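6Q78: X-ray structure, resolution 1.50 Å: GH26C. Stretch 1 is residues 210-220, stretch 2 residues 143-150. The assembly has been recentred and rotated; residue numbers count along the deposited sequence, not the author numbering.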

ATOM      1  N   LEU A 210      10.356 -15.133  -1.220  1.00 10.03           N
ATOM      2  CA  LEU A 210       9.753 -14.931   0.101  1.00  8.04           C
ATOM      3  C   LEU A 210       9.026 -16.200   0.517  1.00 12.76           C
ATOM      4  O   LEU A 210       7.862 -16.404   0.146  1.00 12.70           O
ATOM      5  CB  LEU A 210       8.766 -13.766   0.052  1.00  7.25           C
ATOM      6  CG  LEU A 210       9.363 -12.430  -0.337  1.00  8.58           C
ATOM      7  CD1 LEU A 210       8.238 -11.405  -0.507  1.00 10.46           C
ATOM      8  CD2 LEU A 210      10.357 -11.961   0.776  1.00  9.52           C
ATOM      9  N   VAL A 211       9.702 -17.051   1.287  1.00 10.06           N
ATOM     10  CA  VAL A 211       9.121 -18.320   1.758  1.00 11.51           C
ATOM     11  C   VAL A 211       8.947 -18.238   3.275  1.00 12.12           C
ATOM     12  O   VAL A 211       9.925 -18.034   4.007  1.00 13.68           O
ATOM     13  CB  VAL A 211       9.973 -19.531   1.351  1.00 10.79           C
ATOM     14  CG1 VAL A 211       9.307 -20.802   1.913  1.00 13.96           C
ATOM     15  CG2 VAL A 211      10.131 -19.601  -0.161  1.00 19.82           C
ATOM     16  N   GLY A 212       7.699 -18.394   3.744  1.00 10.58           N
ATOM     17  CA  GLY A 212       7.414 -18.339   5.173  1.00 10.24           C
ATOM     18  C   GLY A 212       7.908 -19.576   5.904  1.00 15.44           C
ATOM     19  O   GLY A 212       8.376 -20.558   5.316  1.00 13.13           O
ATOM     20  N   SER A 213       7.814 -19.511   7.233  1.00 13.53           N
ATOM     21  CA  SER A 213       8.222 -20.659   8.035  1.00 14.93           C
ATOM     22  C   SER A 213       7.380 -21.885   7.739  1.00 19.20           C
ATOM     23  O   SER A 213       7.851 -23.010   7.967  1.00 20.56           O
ATOM     24  CB  SER A 213       8.233 -20.310   9.542  1.00 13.46           C
ATOM     25  OG  SER A 213       9.228 -19.368   9.852  1.00 17.80           O
ATOM     26  N   ASN A 214       6.168 -21.701   7.214  1.00 15.92           N
ATOM     27  CA  ASN A 214       5.303 -22.810   6.841  1.00 17.48           C
ATOM     28  C   ASN A 214       5.625 -23.389   5.468  1.00 16.17           C
ATOM     29  O   ASN A 214       4.983 -24.356   5.061  1.00 18.64           O
ATOM     30  CB  ASN A 214       3.823 -22.398   6.934  1.00 16.14           C
ATOM     31  CG  ASN A 214       3.392 -21.433   5.833  1.00 22.95           C
ATOM     32  OD1 ASN A 214       4.213 -20.907   5.066  1.00 17.25           O
ATOM     33  ND2 ASN A 214       2.096 -21.168   5.770  1.00 29.16           N
ATOM     34  N   GLY A 215       6.600 -22.829   4.750  1.00 13.05           N
ATOM     35  CA  GLY A 215       6.971 -23.350   3.452  1.00 14.71           C
ATOM     36  C   GLY A 215       6.226 -22.754   2.276  1.00 14.54           C
ATOM     37  O   GLY A 215       6.552 -23.078   1.131  1.00 17.50           O
ATOM     38  N   ALA A 216       5.255 -21.880   2.510  1.00 13.39           N
ATOM     39  CA  ALA A 216       4.512 -21.264   1.424  1.00 10.22           C
ATOM     40  C   ALA A 216       5.149 -19.927   1.030  1.00 12.75           C
ATOM     41  O   ALA A 216       5.745 -19.232   1.860  1.00 11.58           O
ATOM     42  CB  ALA A 216       3.081 -20.942   1.874  1.00 14.47           C
ATOM     43  N   LEU A 217       4.952 -19.539  -0.229  1.00 10.87           N
ATOM     44  CA  LEU A 217       5.309 -18.186  -0.654  1.00  8.75           C
ATOM     45  C   LEU A 217       4.437 -17.130   0.025  1.00  8.87           C
ATOM     46  O   LEU A 217       3.222 -17.286   0.171  1.00  9.69           O
ATOM     47  CB  LEU A 217       5.188 -18.047  -2.184  1.00 11.17           C
ATOM     48  CG  LEU A 217       6.208 -18.862  -2.987  1.00 13.72           C
ATOM     49  CD1 LEU A 217       5.947 -18.753  -4.491  1.00 19.39           C
ATOM     50  CD2 LEU A 217       7.594 -18.341  -2.665  1.00 24.31           C
ATOM     51  N   VAL A 218       5.061 -16.022   0.408  1.00  9.48           N
ATOM     52  CA  VAL A 218       4.368 -14.920   1.070  1.00  9.49           C
ATOM     53  C   VAL A 218       3.594 -14.128   0.022  1.00  7.93           C
ATOM     54  O   VAL A 218       4.216 -13.538  -0.885  1.00  8.56           O
ATOM     55  CB  VAL A 218       5.371 -13.975   1.749  1.00  8.26           C
ATOM     56  CG1 VAL A 218       4.626 -12.778   2.364  1.00  7.91           C
ATOM     57  CG2 VAL A 218       6.196 -14.732   2.792  1.00 12.07           C
ATOM     58  N   PRO A 219       2.263 -14.027   0.102  1.00  7.20           N
ATOM     59  CA  PRO A 219       1.551 -13.133  -0.829  1.00  7.74           C
ATOM     60  C   PRO A 219       1.871 -11.692  -0.509  1.00  8.21           C
ATOM     61  O   PRO A 219       1.908 -11.303   0.658  1.00  9.37           O
ATOM     62  CB  PRO A 219       0.066 -13.438  -0.568  1.00 10.49           C
ATOM     63  CG  PRO A 219       0.097 -14.841   0.075  1.00  8.33           C
ATOM     64  CD  PRO A 219       1.333 -14.821   0.927  1.00  7.81           C
ATOM     65  N   ILE A 220       2.128 -10.899  -1.554  1.00  7.40           N
ATOM     66  CA  ILE A 220       2.280  -9.474  -1.319  1.00  8.51           C
ATOM     67  C   ILE A 220       1.324  -8.691  -2.201  1.00  8.04           C
ATOM     68  O   ILE A 220       1.005  -9.092  -3.329  1.00  8.40           O
ATOM     69  CB  ILE A 220       3.727  -8.989  -1.503  1.00  9.98           C
ATOM     70  CG1 ILE A 220       4.180  -9.125  -2.939  1.00  9.28           C
ATOM     71  CG2 ILE A 220       4.713  -9.684  -0.506  1.00  9.46           C
ATOM     72  CD1 ILE A 220       5.414  -8.290  -3.231  1.00 11.15           C
TER
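Stretch 2 (143-150) DVLRAFDM

The contact between the two stretches is anchored at its solvent-exposed end by the carboxylate of Asp149, which receives two hydrogen bonds from Ser213. The backbone N of Ser213 donates to OD1 of Asp149 at 2.8 Å, with an N-H...O angle of 168°, and the Ser213 OG donates to Asp149 OD2 at 2.6 Å. Each carboxylate oxygen thus has its own donor from the same residue. Water 1 extends the arrangement: it donates to Asp149 OD1 at 2.7 Å and accepts from the backbone N of Asn214 at 3.0 Å, linking the helix to the next residue of the loop.

Stretch 2 is helical and continues a helix that begins earlier in the chain. Its backbone bonds include Phe148 N to Val144 O (2.9 Å) and Asp149 N to Leu145 O (2.8 Å), so that Val144, Leu145, Phe148 and Asp149 fall on the side that meets stretch 1. Stretch 1 doubles back on itself. A type I beta turn spans Gly212 to Gly215, closed by Gly215 N to Gly212 O at 2.9 Å, and the segments leading into and out of it are joined by Gly212 N to Ala216 O and Val218 N to Leu210 O, both 2.8 Å. The side chain of Asn214 ties the turn to the residue that follows it, Asn214 OD1 accepting from Ala216 N at 2.9 Å. The backbones come nearest at Gly212 and Leu145 (CA to CA 5.7 Å) and at Val218 and Phe148 (CA to CA 6.4 Å); the segment from Leu210 to Gly212 runs broadly in the sense of the helix, and the segment from Ala216 to Ile220 runs steeply across it.

Phe148, the residue most covered by the contact, points toward this hairpin-like fold. Val218 CG2 lies over one face of its ring in a CH-pi contact, 4.0 Å from the centroid and 29° off the ring normal, while Asn214 OD1 approaches the ring edge, 3.5 Å from Phe148 CE2. Pro219 CD comes within 3.5 Å of Phe148 CE1. Gly212 CA lies 3.8 Å from Phe148 CD2; a CB here would fall only 2.5 Å from Phe148 CE2, so the absence of a side chain lets the ring lie close to the loop backbone.

Farther from the carboxylate, the packing becomes wholly apolar in its side chains. Leu145, whose CA-to-CB bond points sideways, brings its end nearer to the loop: CD2 is 3.7 Å from Val218 CG2 and 3.4 Å from the backbone O of Val211. One helical turn before Phe148, Val144 CG1 completes the contact, 4.0 Å from Val218 CG1 and 4.1 Å from Leu210 CD1. Val218 therefore touches Val144, Leu145 and Phe148 alike, and the two stretches together bury 478 Å².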

ATOM      1  N   ASP A 143      11.691  -8.647   7.819  1.00  8.81           N
ATOM      2  CA  ASP A 143      10.476  -8.085   8.424  1.00  6.94           C
ATOM      3  C   ASP A 143       9.223  -8.625   7.737  1.00  6.68           C
ATOM      4  O   ASP A 143       8.216  -8.910   8.411  1.00  7.03           O
ATOM      5  CB  ASP A 143      10.503  -6.550   8.326  1.00  7.70           C
ATOM      6  CG  ASP A 143      11.491  -5.899   9.279  1.00  9.90           C
ATOM      7  OD1 ASP A 143      11.696  -4.639   9.162  1.00 11.57           O
ATOM      8  OD2 ASP A 143      12.073  -6.604  10.116  1.00 14.70           O
ATOM      9  N   VAL A 144       9.278  -8.813   6.408  1.00  6.50           N
ATOM     10  CA  VAL A 144       8.138  -9.359   5.670  1.00  6.37           C
ATOM     11  C   VAL A 144       7.873 -10.814   6.071  1.00  7.65           C
ATOM     12  O   VAL A 144       6.707 -11.225   6.234  1.00  7.87           O
ATOM     13  CB  VAL A 144       8.395  -9.194   4.161  1.00  6.69           C
ATOM     14  CG1 VAL A 144       7.435 -10.060   3.291  1.00  8.63           C
ATOM     15  CG2 VAL A 144       8.217  -7.716   3.785  1.00  8.24           C
ATOM     16  N   LEU A 145       8.937 -11.617   6.202  1.00  6.97           N
ATOM     17  CA  LEU A 145       8.743 -13.004   6.615  1.00  7.36           C
ATOM     18  C   LEU A 145       8.219 -13.075   8.036  1.00  7.53           C
ATOM     19  O   LEU A 145       7.335 -13.909   8.331  1.00  9.06           O
ATOM     20  CB  LEU A 145      10.036 -13.818   6.487  1.00  7.74           C
ATOM     21  CG  LEU A 145      10.630 -13.923   5.085  1.00 12.99           C
ATOM     22  CD1 LEU A 145      11.956 -14.730   5.168  1.00 13.06           C
ATOM     23  CD2 LEU A 145       9.655 -14.624   4.150  1.00 19.02           C
ATOM     24  N   ARG A 146       8.738 -12.216   8.934  1.00  7.56           N
ATOM     25  CA  ARG A 146       8.211 -12.120  10.299  1.00  8.51           C
ATOM     26  C   ARG A 146       6.727 -11.775  10.271  1.00  9.34           C
ATOM     27  O   ARG A 146       5.897 -12.404  10.961  1.00  8.47           O
ATOM     28  CB  ARG A 146       8.978 -11.021  11.043  1.00 11.30           C
ATOM     29  CG  ARG A 146       8.334 -10.490  12.351  1.00 13.10           C
ATOM     30  CD  ARG A 146       9.308  -9.526  13.027  1.00 17.61           C
ATOM     31  NE  ARG A 146       8.756  -8.795  14.153  1.00 20.51           N
ATOM     32  CZ  ARG A 146       9.398  -7.805  14.761  1.00 20.60           C
ATOM     33  NH1 ARG A 146      10.595  -7.426  14.322  1.00 22.85           N
ATOM     34  NH2 ARG A 146       8.838  -7.183  15.795  1.00 30.00           N
ATOM     35  N   ALA A 147       6.361 -10.780   9.457  1.00  7.36           N
ATOM     36  CA  ALA A 147       4.955 -10.397   9.362  1.00  6.97           C
ATOM     37  C   ALA A 147       4.101 -11.569   8.889  1.00  7.10           C
ATOM     38  O   ALA A 147       3.048 -11.865   9.482  1.00  7.87           O
ATOM     39  CB  ALA A 147       4.799  -9.193   8.413  1.00  9.33           C
ATOM     40  N   PHE A 148       4.528 -12.253   7.817  1.00  7.08           N
ATOM     41  CA  PHE A 148       3.736 -13.357   7.291  1.00  7.29           C
ATOM     42  C   PHE A 148       3.625 -14.483   8.317  1.00  7.77           C
ATOM     43  O   PHE A 148       2.548 -15.072   8.490  1.00  9.79           O
ATOM     44  CB  PHE A 148       4.383 -13.875   6.003  1.00  7.28           C
ATOM     45  CG  PHE A 148       3.682 -15.051   5.409  1.00  7.60           C
ATOM     46  CD1 PHE A 148       2.458 -14.890   4.778  1.00  8.65           C
ATOM     47  CD2 PHE A 148       4.237 -16.312   5.507  1.00  9.45           C
ATOM     48  CE1 PHE A 148       1.811 -15.971   4.220  1.00 10.41           C
ATOM     49  CE2 PHE A 148       3.597 -17.419   4.953  1.00 12.26           C
ATOM     50  CZ  PHE A 148       2.376 -17.226   4.295  1.00 11.42           C
ATOM     51  N   ASP A 149       4.733 -14.807   9.008  1.00  7.99           N
ATOM     52  CA  ASP A 149       4.662 -15.877  10.018  1.00  8.52           C
ATOM     53  C   ASP A 149       3.665 -15.547  11.120  1.00  8.63           C
ATOM     54  O   ASP A 149       3.102 -16.461  11.734  1.00 10.23           O
ATOM     55  CB  ASP A 149       6.036 -16.124  10.648  1.00  9.78           C
ATOM     56  CG  ASP A 149       7.006 -16.882   9.745  1.00 17.61           C
ATOM     57  OD1 ASP A 149       6.584 -17.387   8.677  1.00 13.78           O
ATOM     58  OD2 ASP A 149       8.210 -16.984  10.146  1.00 14.38           O
ATOM     59  N   MET A 150       3.453 -14.264  11.416  1.00  8.31           N
ATOM     60  CA  MET A 150       2.489 -13.834  12.427  1.00  8.46           C
ATOM     61  C   MET A 150       1.088 -13.647  11.850  1.00  8.35           C
ATOM     62  O   MET A 150       0.138 -13.376  12.621  1.00  8.55           O
ATOM     63  CB  MET A 150       2.984 -12.529  13.087  1.00  8.30           C
ATOM     64  CG  MET A 150       4.279 -12.769  13.850  1.00 10.87           C
ATOM     65  SD  MET A 150       4.762 -11.365  14.887  1.00 15.28           S
ATOM     66  CE  MET A 150       4.854 -10.101  13.665  1.00 15.27           C
TER
HETATM   67  O   HOH W   1       4.703 -19.166   7.890  1.00 16.56           O